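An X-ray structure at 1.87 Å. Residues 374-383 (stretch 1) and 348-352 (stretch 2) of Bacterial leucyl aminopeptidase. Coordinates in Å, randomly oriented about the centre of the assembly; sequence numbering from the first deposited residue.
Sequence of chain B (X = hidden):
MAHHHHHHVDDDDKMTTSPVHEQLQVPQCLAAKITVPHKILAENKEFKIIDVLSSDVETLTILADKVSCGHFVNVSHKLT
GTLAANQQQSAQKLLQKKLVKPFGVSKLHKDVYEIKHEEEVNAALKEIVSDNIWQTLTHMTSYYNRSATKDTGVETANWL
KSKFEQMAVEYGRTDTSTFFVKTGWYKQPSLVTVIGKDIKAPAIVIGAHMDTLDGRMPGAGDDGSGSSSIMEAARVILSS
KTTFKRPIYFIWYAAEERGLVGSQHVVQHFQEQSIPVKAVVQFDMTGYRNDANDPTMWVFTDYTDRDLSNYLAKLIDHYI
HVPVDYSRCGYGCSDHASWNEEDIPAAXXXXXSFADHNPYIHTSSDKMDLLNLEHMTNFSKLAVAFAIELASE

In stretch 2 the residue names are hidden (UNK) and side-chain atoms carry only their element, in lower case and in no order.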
# COMPACT_ATOMS: atom_id res chain seq x y z
N GLU B 374 14.91 -23.05 3.52
CA GLU B 374 14.97 -21.89 4.39
C GLU B 374 13.81 -20.90 4.00
O GLU B 374 13.20 -20.35 4.86
CB GLU B 374 16.29 -21.18 4.25
CG GLU B 374 16.43 -20.01 5.18
CD GLU B 374 17.78 -19.35 5.08
OE1 GLU B 374 18.71 -19.87 5.71
OE2 GLU B 374 17.92 -18.33 4.38
N HIS B 375 13.57 -20.71 2.71
CA HIS B 375 12.48 -19.84 2.25
C HIS B 375 11.13 -20.36 2.75
O HIS B 375 10.40 -19.67 3.35
CB HIS B 375 12.46 -19.83 0.74
CG HIS B 375 12.16 -18.50 0.12
ND1 HIS B 375 11.54 -18.36 -1.09
CD2 HIS B 375 12.46 -17.25 0.54
CE1 HIS B 375 11.45 -17.08 -1.39
NE2 HIS B 375 11.99 -16.39 -0.42
N MET B 376 10.88 -21.65 2.61
CA MET B 376 9.63 -22.25 3.05
C MET B 376 9.45 -22.10 4.52
O MET B 376 8.38 -21.88 5.00
CB MET B 376 9.54 -23.72 2.66
CG MET B 376 9.39 -23.94 1.18
SD MET B 376 8.98 -25.59 0.60
CE MET B 376 10.51 -26.46 0.83
N THR B 377 10.54 -22.25 5.24
CA THR B 377 10.54 -22.08 6.72
C THR B 377 10.21 -20.62 7.12
O THR B 377 9.44 -20.34 8.04
CB THR B 377 11.91 -22.53 7.32
OG1 THR B 377 12.13 -23.90 6.98
CG2 THR B 377 11.95 -22.40 8.74
N ASN B 378 10.76 -19.67 6.37
CA ASN B 378 10.48 -18.25 6.60
C ASN B 378 9.00 -17.90 6.42
O ASN B 378 8.44 -17.14 7.21
CB ASN B 378 11.39 -17.37 5.70
CG ASN B 378 12.82 -17.24 6.23
OD1 ASN B 378 13.76 -16.75 5.50
ND2 ASN B 378 13.05 -17.68 7.49
N PHE B 379 8.39 -18.46 5.41
CA PHE B 379 6.95 -18.31 5.23
C PHE B 379 6.11 -18.95 6.32
O PHE B 379 5.15 -18.30 6.81
CB PHE B 379 6.52 -18.76 3.81
CG PHE B 379 6.91 -17.79 2.75
CD1 PHE B 379 6.12 -16.68 2.44
CD2 PHE B 379 8.07 -17.96 2.08
CE1 PHE B 379 6.49 -15.81 1.38
CE2 PHE B 379 8.54 -17.00 1.14
CZ PHE B 379 7.74 -15.94 0.80
N SER B 380 6.59 -20.11 6.82
CA SER B 380 5.91 -20.76 7.92
C SER B 380 5.99 -19.88 9.15
O SER B 380 4.99 -19.71 9.91
CB SER B 380 6.51 -22.17 8.11
OG SER B 380 5.71 -22.91 8.98
N LYS B 381 7.16 -19.26 9.37
CA LYS B 381 7.34 -18.34 10.47
C LYS B 381 6.43 -17.17 10.36
O LYS B 381 5.91 -16.68 11.34
CB LYS B 381 8.79 -17.85 10.54
CG LYS B 381 9.74 -18.95 11.06
CD LYS B 381 11.16 -18.54 11.14
CE LYS B 381 11.95 -19.77 11.49
NZ LYS B 381 13.36 -19.55 11.79
N LEU B 382 6.29 -16.66 9.15
CA LEU B 382 5.41 -15.53 8.94
C LEU B 382 3.97 -15.89 9.32
O LEU B 382 3.28 -15.07 9.91
CB LEU B 382 5.53 -15.00 7.49
CG LEU B 382 4.65 -13.82 7.08
CD1 LEU B 382 4.83 -12.64 8.01
CD2 LEU B 382 4.88 -13.36 5.62
N ALA B 383 3.51 -17.08 8.92
CA ALA B 383 2.13 -17.52 9.24
C ALA B 383 1.95 -17.57 10.77
O ALA B 383 0.92 -17.11 11.28
CB ALA B 383 1.86 -18.90 8.66
N UNK B 348 -1.13 -11.20 0.75
CA UNK B 348 -0.49 -12.25 -0.03
C UNK B 348 1.04 -11.98 -0.10
O UNK B 348 1.54 -11.23 -0.97
c UNK B 348 0.68 -15.22 -4.13
c UNK B 348 -0.49 -13.36 -2.33
c UNK B 348 -0.46 -13.15 -3.69
c UNK B 348 0.14 -14.06 -4.60
c UNK B 348 0.72 -15.41 -2.77
c UNK B 348 0.08 -14.52 -1.87
c UNK B 348 -1.11 -12.35 -1.42
N UNK B 349 1.80 -12.61 0.81
CA UNK B 349 3.23 -12.63 0.64
C UNK B 349 3.66 -13.81 -0.24
O UNK B 349 2.97 -14.86 -0.21
c UNK B 349 1.36 -13.46 1.95
c UNK B 349 3.72 -12.86 2.05
c UNK B 349 2.64 -13.73 2.68
N UNK B 350 4.74 -13.67 -1.01
CA UNK B 350 5.12 -14.67 -1.99
C UNK B 350 6.60 -14.75 -2.22
O UNK B 350 7.38 -13.90 -1.84
s UNK B 350 4.46 -15.65 -4.66
c UNK B 350 4.32 -14.42 -3.34
N UNK B 351 6.99 -15.90 -2.71
CA UNK B 351 8.39 -16.31 -2.82
C UNK B 351 9.23 -15.48 -3.79
O UNK B 351 10.45 -15.36 -3.60
c UNK B 351 7.86 -18.02 -4.66
c UNK B 351 7.79 -19.48 -5.13
o UNK B 351 7.83 -20.35 -4.28
c UNK B 351 8.49 -17.78 -3.26
o UNK B 351 7.70 -19.67 -6.37
N UNK B 352 8.60 -14.93 -4.82
CA UNK B 352 9.28 -14.13 -5.81
C UNK B 352 8.38 -12.98 -6.25
O UNK B 352 7.17 -12.96 -6.01
c UNK B 352 10.39 -16.18 -6.89
c UNK B 352 9.61 -14.90 -7.12
o UNK B 352 8.40 -15.33 -7.72

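Position 348 carries seven side-chain carbons: one bonded to CA, then a flat ring of six. The side chain does not reach stretch 1; whatever it packs against, it is not this helix. No heteroatom interrupts the ring, so this is phenylalanine, F348, with chi1 t.

Position 349 has three side-chain carbons, and one of them lies within bonding distance of the backbone N, closing a five-membered ring. The CA-to-CB bond points toward the helix, and the ring meets two helix residues one turn apart: L382 CD2 lies 3.7 Å from the middle ring carbon of position 349, and F379 CE1 lies 4.1 Å from its CB. Closure onto the backbone N belongs to proline alone. The residue is P349, and the carbon touched by the leucine methyl is CG. Its ring leaves the backbone N without a hydrogen, and what it offers this helix is a compact apolar surface.

Position 350 shows one carbon and then one sulfur, with nothing beyond. In this extended segment CA-to-CB points away from the helix, and the side chain makes no contact with it. The backbone makes the contact instead, with F379 CZ 3.4 Å from the backbone O of position 350. One carbon and a terminal sulfur mean cysteine, C350, chi1 t.

Position 351 has a chain of three carbons, the third carrying two oxygens. CA-to-CB points sideways, and the end of the chain leads away from the helix. Close to the backbone, H375 CE1 sits 3.6 Å from CB of position 351 and 3.0 Å from its backbone O. A carboxylate at that reach means glutamate, E351, chi1 p and chi2 t, with OE1 hydrogen-bonded elsewhere in the structure.

Position 352 has a carbon bearing one oxygen and one carbon, a beta-branched hydroxyl. CA-to-CB points away and nothing touches stretch 1: threonine, T352.

The contact follows one face of the helix. H375, F379 and L382, spaced by four and three residues, all direct CA-to-CB toward the strand and the residues after it, while the intervening residues make no contact. The pairing is mixed: apolar side chains meet at P349, whereas farther along two aromatic rings present their edges to backbone carbonyls. At an edge, ring C-H groups carry slight positive charge, which suits an oxygen such as C350 O or E351 O. No hydrogen bond crosses, and 233 Å² is buried in total. The rule to take away is that a helix can pack on main chain as well as on side chains, here with two rings bringing their edges to carbonyl oxygens.

Stretch 2, residues 348-352: FPCET
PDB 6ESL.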